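Local coordinates for protein MymaA.19257.a.B3 (Mycobacterium marinum, PDB 6Q10) that is of unknown function, but carries the soluble LytR_C-family domain of a membrane-associated, probably secreted mycobacterial protein and may therefore act at the cell envelope, at residues Ala45-Ala50 / Leu112-Asp117; Val94-Glu99 / Thr120-Asp125. All coordinates share one frame; numbering follows the deposited sequence.

Contact 1: residues Ala45-Ala50 / Leu112-Asp117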
ATOM      1  N   ALA A  45     -10.039  -5.935   8.046  1.00 26.90           N
ATOM      2  CA  ALA A  45     -10.213  -5.100   9.227  1.00 25.86           C
ATOM      3  C   ALA A  45      -8.942  -5.075  10.070  1.00 26.58           C
ATOM      4  O   ALA A  45      -8.577  -4.025  10.616  1.00 29.71           O
ATOM      5  CB  ALA A  45     -11.402  -5.595  10.057  1.00 26.46           C
ATOM      6  N   ASP A  46      -8.279  -6.230  10.212  1.00 26.87           N
ATOM      7  CA  ASP A  46      -7.037  -6.293  10.982  1.00 26.71           C
ATOM      8  C   ASP A  46      -5.981  -5.399  10.360  1.00 23.91           C
ATOM      9  O   ASP A  46      -5.300  -4.640  11.067  1.00 29.93           O
ATOM     10  CB  ASP A  46      -6.515  -7.729  11.059  1.00 28.99           C
ATOM     11  CG  ASP A  46      -7.414  -8.633  11.852  1.00 41.96           C
ATOM     12  OD1 ASP A  46      -8.161  -8.113  12.709  1.00 47.54           O
ATOM     13  OD2 ASP A  46      -7.358  -9.859  11.619  1.00 46.69           O
ATOM     14  N   VAL A  47      -5.828  -5.468   9.033  1.00 24.75           N
ATOM     15  CA  VAL A  47      -4.777  -4.692   8.376  1.00 23.14           C
ATOM     16  C   VAL A  47      -5.124  -3.207   8.390  1.00 22.58           C
ATOM     17  O   VAL A  47      -4.249  -2.356   8.605  1.00 23.33           O
ATOM     18  CB  VAL A  47      -4.524  -5.221   6.948  1.00 21.58           C
ATOM     19  CG1 VAL A  47      -3.619  -4.265   6.142  1.00 23.74           C
ATOM     20  CG2 VAL A  47      -3.906  -6.602   7.024  1.00 23.11           C
ATOM     21  N   ALA A  48      -6.401  -2.868   8.172  1.00 23.98           N
ATOM     22  CA  ALA A  48      -6.817  -1.467   8.284  1.00 24.54           C
ATOM     23  C   ALA A  48      -6.488  -0.903   9.667  1.00 24.75           C
ATOM     24  O   ALA A  48      -6.017   0.245   9.793  1.00 25.78           O
ATOM     25  CB  ALA A  48      -8.319  -1.339   7.990  1.00 24.74           C
ATOM     26  N   GLY A  49      -6.714  -1.694  10.716  1.00 24.07           N
ATOM     27  CA  GLY A  49      -6.344  -1.255  12.060  1.00 27.77           C
ATOM     28  C   GLY A  49      -4.846  -1.102  12.220  1.00 31.22           C
ATOM     29  O   GLY A  49      -4.373  -0.150  12.851  1.00 32.11           O
ATOM     30  N   ALA A  50      -4.070  -2.026  11.635  1.00 26.35           N
ATOM     31  CA  ALA A  50      -2.611  -1.926  11.729  1.00 27.72           C
ATOM     32  C   ALA A  50      -2.092  -0.684  11.015  1.00 24.99           C
ATOM     33  O   ALA A  50      -1.161  -0.024  11.503  1.00 27.77           O
ATOM     34  CB  ALA A  50      -1.961  -3.184  11.149  1.00 27.22           C
ATOM     35  N   LEU A 112      -5.648  -1.227  -1.023  1.00 18.74           N
ATOM     36  CA  LEU A 112      -4.701  -2.282  -0.676  1.00 16.50           C
ATOM     37  C   LEU A 112      -5.496  -3.578  -0.658  1.00 16.85           C
ATOM     38  O   LEU A 112      -6.397  -3.745   0.170  1.00 19.51           O
ATOM     39  CB  LEU A 112      -4.050  -2.021   0.680  1.00 18.01           C
ATOM     40  CG  LEU A 112      -3.232  -3.196   1.199  1.00 16.98           C
ATOM     41  CD1 LEU A 112      -2.068  -3.559   0.253  1.00 19.31           C
ATOM     42  CD2 LEU A 112      -2.723  -2.812   2.603  1.00 20.60           C
ATOM     43  N   VAL A 113      -5.231  -4.454  -1.634  1.00 17.87           N
ATOM     44  CA  VAL A 113      -5.992  -5.678  -1.832  1.00 19.16           C
ATOM     45  C   VAL A 113      -5.175  -6.836  -1.286  1.00 19.32           C
ATOM     46  O   VAL A 113      -4.061  -7.085  -1.760  1.00 22.63           O
ATOM     47  CB  VAL A 113      -6.315  -5.893  -3.315  1.00 20.35           C
ATOM     48  CG1 VAL A 113      -7.296  -7.081  -3.461  1.00 22.59           C
ATOM     49  CG2 VAL A 113      -6.925  -4.609  -3.885  1.00 23.34           C
ATOM     50  N   LEU A 114      -5.701  -7.517  -0.279  1.00 18.45           N
ATOM     51  CA  LEU A 114      -4.978  -8.602   0.383  1.00 18.37           C
ATOM     52  C   LEU A 114      -5.230  -9.888  -0.374  1.00 19.59           C
ATOM     53  O   LEU A 114      -6.375 -10.326  -0.495  1.00 22.08           O
ATOM     54  CB  LEU A 114      -5.441  -8.767   1.824  1.00 22.41           C
ATOM     55  CG  LEU A 114      -5.373  -7.420   2.555  1.00 21.54           C
ATOM     56  CD1 LEU A 114      -5.813  -7.707   3.995  1.00 22.02           C
ATOM     57  CD2 LEU A 114      -3.999  -6.776   2.502  1.00 22.46           C
ATOM     58  N   GLY A 115      -4.153 -10.515  -0.853  1.00 21.30           N
ATOM     59  CA  GLY A 115      -4.265 -11.817  -1.459  1.00 24.71           C
ATOM     60  C   GLY A 115      -4.119 -12.946  -0.441  1.00 21.94           C
ATOM     61  O   GLY A 115      -3.893 -12.739   0.753  1.00 24.29           O
ATOM     62  N   THR A 116      -4.270 -14.169  -0.950  1.00 22.35           N
ATOM     63  CA  THR A 116      -4.273 -15.346  -0.077  1.00 27.56           C
ATOM     64  C   THR A 116      -2.984 -15.466   0.710  1.00 28.35           C
ATOM     65  O   THR A 116      -2.971 -16.053   1.799  1.00 32.49           O
ATOM     66  CB  THR A 116      -4.480 -16.624  -0.887  1.00 32.59           C
ATOM     67  OG1 THR A 116      -3.430 -16.745  -1.861  1.00 29.96           O
ATOM     68  CG2 THR A 116      -5.820 -16.606  -1.577  1.00 30.71           C
ATOM     69  N   ASP A 117      -1.893 -14.922   0.175  1.00 26.45           N
ATOM     70  CA  ASP A 117      -0.572 -15.089   0.761  1.00 31.72           C
ATOM     71  C   ASP A 117      -0.189 -13.982   1.731  1.00 31.01           C
ATOM     72  O   ASP A 117       0.844 -14.099   2.401  1.00 33.79           O
ATOM     73  CB  ASP A 117       0.471 -15.135  -0.339  1.00 30.58           C
ATOM     74  CG  ASP A 117       0.201 -16.228  -1.354  1.00 34.14           C
ATOM     75  OD1 ASP A 117      -0.670 -17.109  -1.119  1.00 38.17           O
ATOM     76  OD2 ASP A 117       0.873 -16.221  -2.401  1.00 34.51           O
TER
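Helix 43-54 lies against one face of the mixed sheet, and where it meets strand 110-114 the backbones stand a helix-on-sheet distance apart, with the CA atoms of Val47 and Leu114 8.9 Å from each other. The arrangement illustrates how an alpha/beta layer is filled: the helix belongs to the beta-alpha-beta crossover between the parallel strands 32-36 and 60-63, and its inner face reaches past strand 32-36 to the next strand of the sheet. One valine does the reaching, with a methyl for each of two leucines. With CG1 anti to the backbone N (chi1 169°), Val47 turns CG1 to Leu112 and CG2 to Leu114. CG1 meets Leu112 CD2 at 3.9 Å, the Leu112 side chain running roughly perpendicular to that of Val47, whereas Leu114 comes alongside it pointing the other way. All three residues are buried, and Val34 touches both Val47 and Leu114, so strand 32-36, next to 110-114 in the sheet, shares the same apolar layer. Phe118, just beyond the segment, also packs on Val47. The contact is purely apolar, tightest where Val47 CG2 stands 3.7 Å from Leu114 CD1, whose distance to Val47 CB is 4.1 Å.

Contact 2: residues Val94-Glu99 / Thr120-Asp125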
ATOM      1  N   VAL A  94       4.863  -0.616   3.351  1.00 18.42           N
ATOM      2  CA  VAL A  94       4.493  -1.614   4.344  1.00 21.28           C
ATOM      3  C   VAL A  94       3.851  -2.841   3.701  1.00 19.62           C
ATOM      4  O   VAL A  94       3.656  -3.851   4.390  1.00 22.91           O
ATOM      5  CB  VAL A  94       3.591  -1.004   5.437  1.00 19.90           C
ATOM      6  CG1 VAL A  94       4.412   0.024   6.258  1.00 21.79           C
ATOM      7  CG2 VAL A  94       2.340  -0.332   4.837  1.00 18.99           C
ATOM      8  N   ALA A  95       3.562  -2.799   2.402  1.00 18.09           N
ATOM      9  CA  ALA A  95       3.122  -3.980   1.647  1.00 17.62           C
ATOM     10  C   ALA A  95       4.003  -4.120   0.410  1.00 18.06           C
ATOM     11  O   ALA A  95       3.534  -4.018  -0.729  1.00 20.27           O
ATOM     12  CB  ALA A  95       1.650  -3.847   1.260  1.00 20.62           C
ATOM     13  N   PRO A  96       5.308  -4.325   0.597  1.00 20.43           N
ATOM     14  CA  PRO A  96       6.239  -4.167  -0.528  1.00 18.97           C
ATOM     15  C   PRO A  96       6.168  -5.260  -1.569  1.00 20.07           C
ATOM     16  O   PRO A  96       6.774  -5.093  -2.646  1.00 25.74           O
ATOM     17  CB  PRO A  96       7.615  -4.157   0.164  1.00 20.80           C
ATOM     18  CG  PRO A  96       7.397  -4.969   1.441  1.00 22.73           C
ATOM     19  CD  PRO A  96       5.998  -4.548   1.875  1.00 22.28           C
ATOM     20  N   CYS A  97       5.512  -6.391  -1.294  1.00 18.79           N
ATOM     21  CA  CYS A  97       5.525  -7.488  -2.255  1.00 22.50           C
ATOM     22  C   CYS A  97       4.203  -7.606  -2.994  1.00 23.53           C
ATOM     23  O   CYS A  97       3.921  -8.638  -3.604  1.00 27.25           O
ATOM     24  CB  CYS A  97       5.928  -8.786  -1.561  1.00 28.80           C
ATOM     25  SG  CYS A  97       7.663  -8.620  -0.943  1.00 33.35           S
ATOM     26  N   THR A  98       3.396  -6.555  -2.938  1.00 20.18           N
ATOM     27  CA  THR A  98       2.175  -6.470  -3.727  1.00 18.47           C
ATOM     28  C   THR A  98       2.478  -5.944  -5.134  1.00 26.94           C
ATOM     29  O   THR A  98       3.531  -5.348  -5.387  1.00 25.78           O
ATOM     30  CB  THR A  98       1.147  -5.576  -3.045  1.00 21.15           C
ATOM     31  OG1 THR A  98       1.719  -4.284  -2.821  1.00 22.78           O
ATOM     32  CG2 THR A  98       0.677  -6.203  -1.725  1.00 20.18           C
ATOM     33  N   GLU A  99       1.551  -6.215  -6.059  1.00 22.56           N
ATOM     34  CA  GLU A  99       1.623  -5.743  -7.437  1.00 21.43           C
ATOM     35  C   GLU A  99       0.898  -4.408  -7.532  1.00 21.91           C
ATOM     36  O   GLU A  99      -0.180  -4.236  -6.954  1.00 21.76           O
ATOM     37  CB  GLU A  99       0.986  -6.754  -8.398  1.00 24.77           C
ATOM     38  CG  GLU A  99       1.654  -8.102  -8.317  1.00 32.11           C
ATOM     39  CD  GLU A  99       1.396  -8.932  -9.545  1.00 48.92           C
ATOM     40  OE1 GLU A  99       0.421  -8.635 -10.265  1.00 50.50           O
ATOM     41  OE2 GLU A  99       2.186  -9.871  -9.796  1.00 55.45           O
ATOM     42  N   THR A 120       1.272 -10.183   7.287  1.00 31.81           N
ATOM     43  CA  THR A 120       1.305  -8.964   8.071  1.00 27.97           C
ATOM     44  C   THR A 120       1.963  -7.845   7.263  1.00 25.47           C
ATOM     45  O   THR A 120       2.642  -8.088   6.260  1.00 29.74           O
ATOM     46  CB  THR A 120       2.088  -9.164   9.382  1.00 38.95           C
ATOM     47  OG1 THR A 120       3.450  -9.462   9.066  1.00 45.07           O
ATOM     48  CG2 THR A 120       1.515 -10.311  10.195  1.00 45.53           C
ATOM     49  N   LEU A 121       1.726  -6.609   7.692  1.00 24.42           N
ATOM     50  CA  LEU A 121       2.486  -5.489   7.150  1.00 21.69           C
ATOM     51  C   LEU A 121       3.977  -5.674   7.435  1.00 24.16           C
ATOM     52  O   LEU A 121       4.380  -6.283   8.435  1.00 28.59           O
ATOM     53  CB  LEU A 121       2.014  -4.171   7.764  1.00 25.51           C
ATOM     54  CG  LEU A 121       0.558  -3.778   7.506  1.00 25.25           C
ATOM     55  CD1 LEU A 121       0.299  -2.497   8.253  1.00 27.16           C
ATOM     56  CD2 LEU A 121       0.358  -3.600   6.020  1.00 24.79           C
ATOM     57  N   ALA A 122       4.793  -5.145   6.535  1.00 22.58           N
ATOM     58  CA  ALA A 122       6.234  -5.225   6.688  1.00 25.02           C
ATOM     59  C   ALA A 122       6.722  -4.139   7.625  1.00 27.26           C
ATOM     60  O   ALA A 122       6.189  -3.025   7.642  1.00 26.48           O
ATOM     61  CB  ALA A 122       6.939  -5.076   5.338  1.00 26.35           C
ATOM     62  N   HIS A 123       7.757  -4.467   8.391  1.00 24.95           N
ATOM     63  CA  HIS A 123       8.396  -3.465   9.228  1.00 30.44           C
ATOM     64  C   HIS A 123       9.831  -3.880   9.496  1.00 28.94           C
ATOM     65  O   HIS A 123      10.138  -5.068   9.659  1.00 28.91           O
ATOM     66  CB  HIS A 123       7.639  -3.247  10.547  1.00 36.89           C
ATOM     67  CG  HIS A 123       7.823  -4.348  11.543  1.00 51.07           C
ATOM     68  ND1 HIS A 123       8.799  -4.312  12.517  1.00 58.55           N
ATOM     69  CD2 HIS A 123       7.153  -5.510  11.725  1.00 58.08           C
ATOM     70  CE1 HIS A 123       8.726  -5.406  13.253  1.00 61.76           C
ATOM     71  NE2 HIS A 123       7.736  -6.150  12.794  1.00 60.18           N
ATOM     72  N   ASN A 124      10.697  -2.887   9.529  1.00 26.00           N
ATOM     73  CA  ASN A 124      12.100  -3.074   9.850  1.00 27.03           C
ATOM     74  C   ASN A 124      12.637  -1.676  10.119  1.00 26.56           C
ATOM     75  O   ASN A 124      11.888  -0.703  10.050  1.00 28.28           O
ATOM     76  CB  ASN A 124      12.860  -3.820   8.746  1.00 30.04           C
ATOM     77  CG  ASN A 124      12.802  -3.121   7.405  1.00 37.12           C
ATOM     78  OD1 ASN A 124      12.907  -1.897   7.309  1.00 30.01           O
ATOM     79  ND2 ASN A 124      12.606  -3.903   6.349  1.00 44.37           N
ATOM     80  N   ASP A 125      13.928  -1.581  10.441  1.00 30.28           N
ATOM     81  CA  ASP A 125      14.480  -0.274  10.781  1.00 32.02           C
ATOM     82  C   ASP A 125      14.391   0.692   9.600  1.00 27.96           C
ATOM     83  O   ASP A 125      14.109   1.883   9.783  1.00 29.71           O
ATOM     84  CB  ASP A 125      15.923  -0.414  11.269  1.00 31.69           C
ATOM     85  CG  ASP A 125      16.009  -0.959  12.685  1.00 41.44           C
ATOM     86  OD1 ASP A 125      14.953  -1.071  13.352  1.00 41.84           O
ATOM     87  OD2 ASP A 125      17.135  -1.253  13.128  1.00 50.27           O
TER
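The flat group at the centre is the carbonyl of Val94, and the chain at Leu121 and Ala122 folds around its oxygen: the Ala122 methyl lies over one face of the carbonyl plane, with CB 3.6 Å from Val94 O, and a leucine methyl lies over the other, with Leu121 CD2 3.7 Å from Val94 O. Between these two apolar covers the oxygen takes the backbone N-H of Ala122, an almost perfectly straight bond (177° at the hydrogen) of 2.8 Å from Ala122 N to Val94 O, the donor tilted 20° from the carbonyl plane. On the other side of that plane the CA-H of Leu121 adds a weaker CH···O approach, with Leu121 CA 3.4 Å from Val94 O. The Pro96 ring is met at its edge, not over a face, Ala122 CB approaching its CD-CG bond at 3.6 Å from Pro96 CD. With chi1 at -67°, Val94 places CG2 between its backbone N and carbonyl carbon, and this branch passes Leu121 CD2 at 4.0 Å.

Neither segment is regular helix or strand here, so the example shows how two loops can be joined by a single backbone hydrogen bond and a few methyls. The first runs on through a type I turn from Ala95 to Thr98, braced by Thr98 OG1, which donates to Ala95 O at 2.8 Å; Cys97 within the turn forms the disulfide with Cys155. The second leads into helix 125-132, where Asn124 is the N-cap and its OD1 accepts from Ile127 N. Ile127 packs on both Val94 and Ala122. The Val94 carbonyl is thus given a polar partner while carbon closes over both its faces, which should shield this bond from competing water.

From the N terminus the chain passes first through 45-50, then 94-99, 112-117 and 120-125, so the two contacts cross: contact 1 closes a loop of 61 residues, and contact 2 opens inside that loop and closes just beyond it. Contact 1 ties helix 43-54 to the sheet, whereas contact 2 joins the exit of helix 85-94 to the approach of helix 125-132. Only two residues separate 112-117 from 120-125, and the contacts meet directly. Leu121 lies alongside helix 43-54, its CD1 3.7 Å from Ala50 CB, and Leu112 CD1 reaches Ala95 CB at 3.9 Å. The apolar layer between helix and sheet therefore continues into the loop junction.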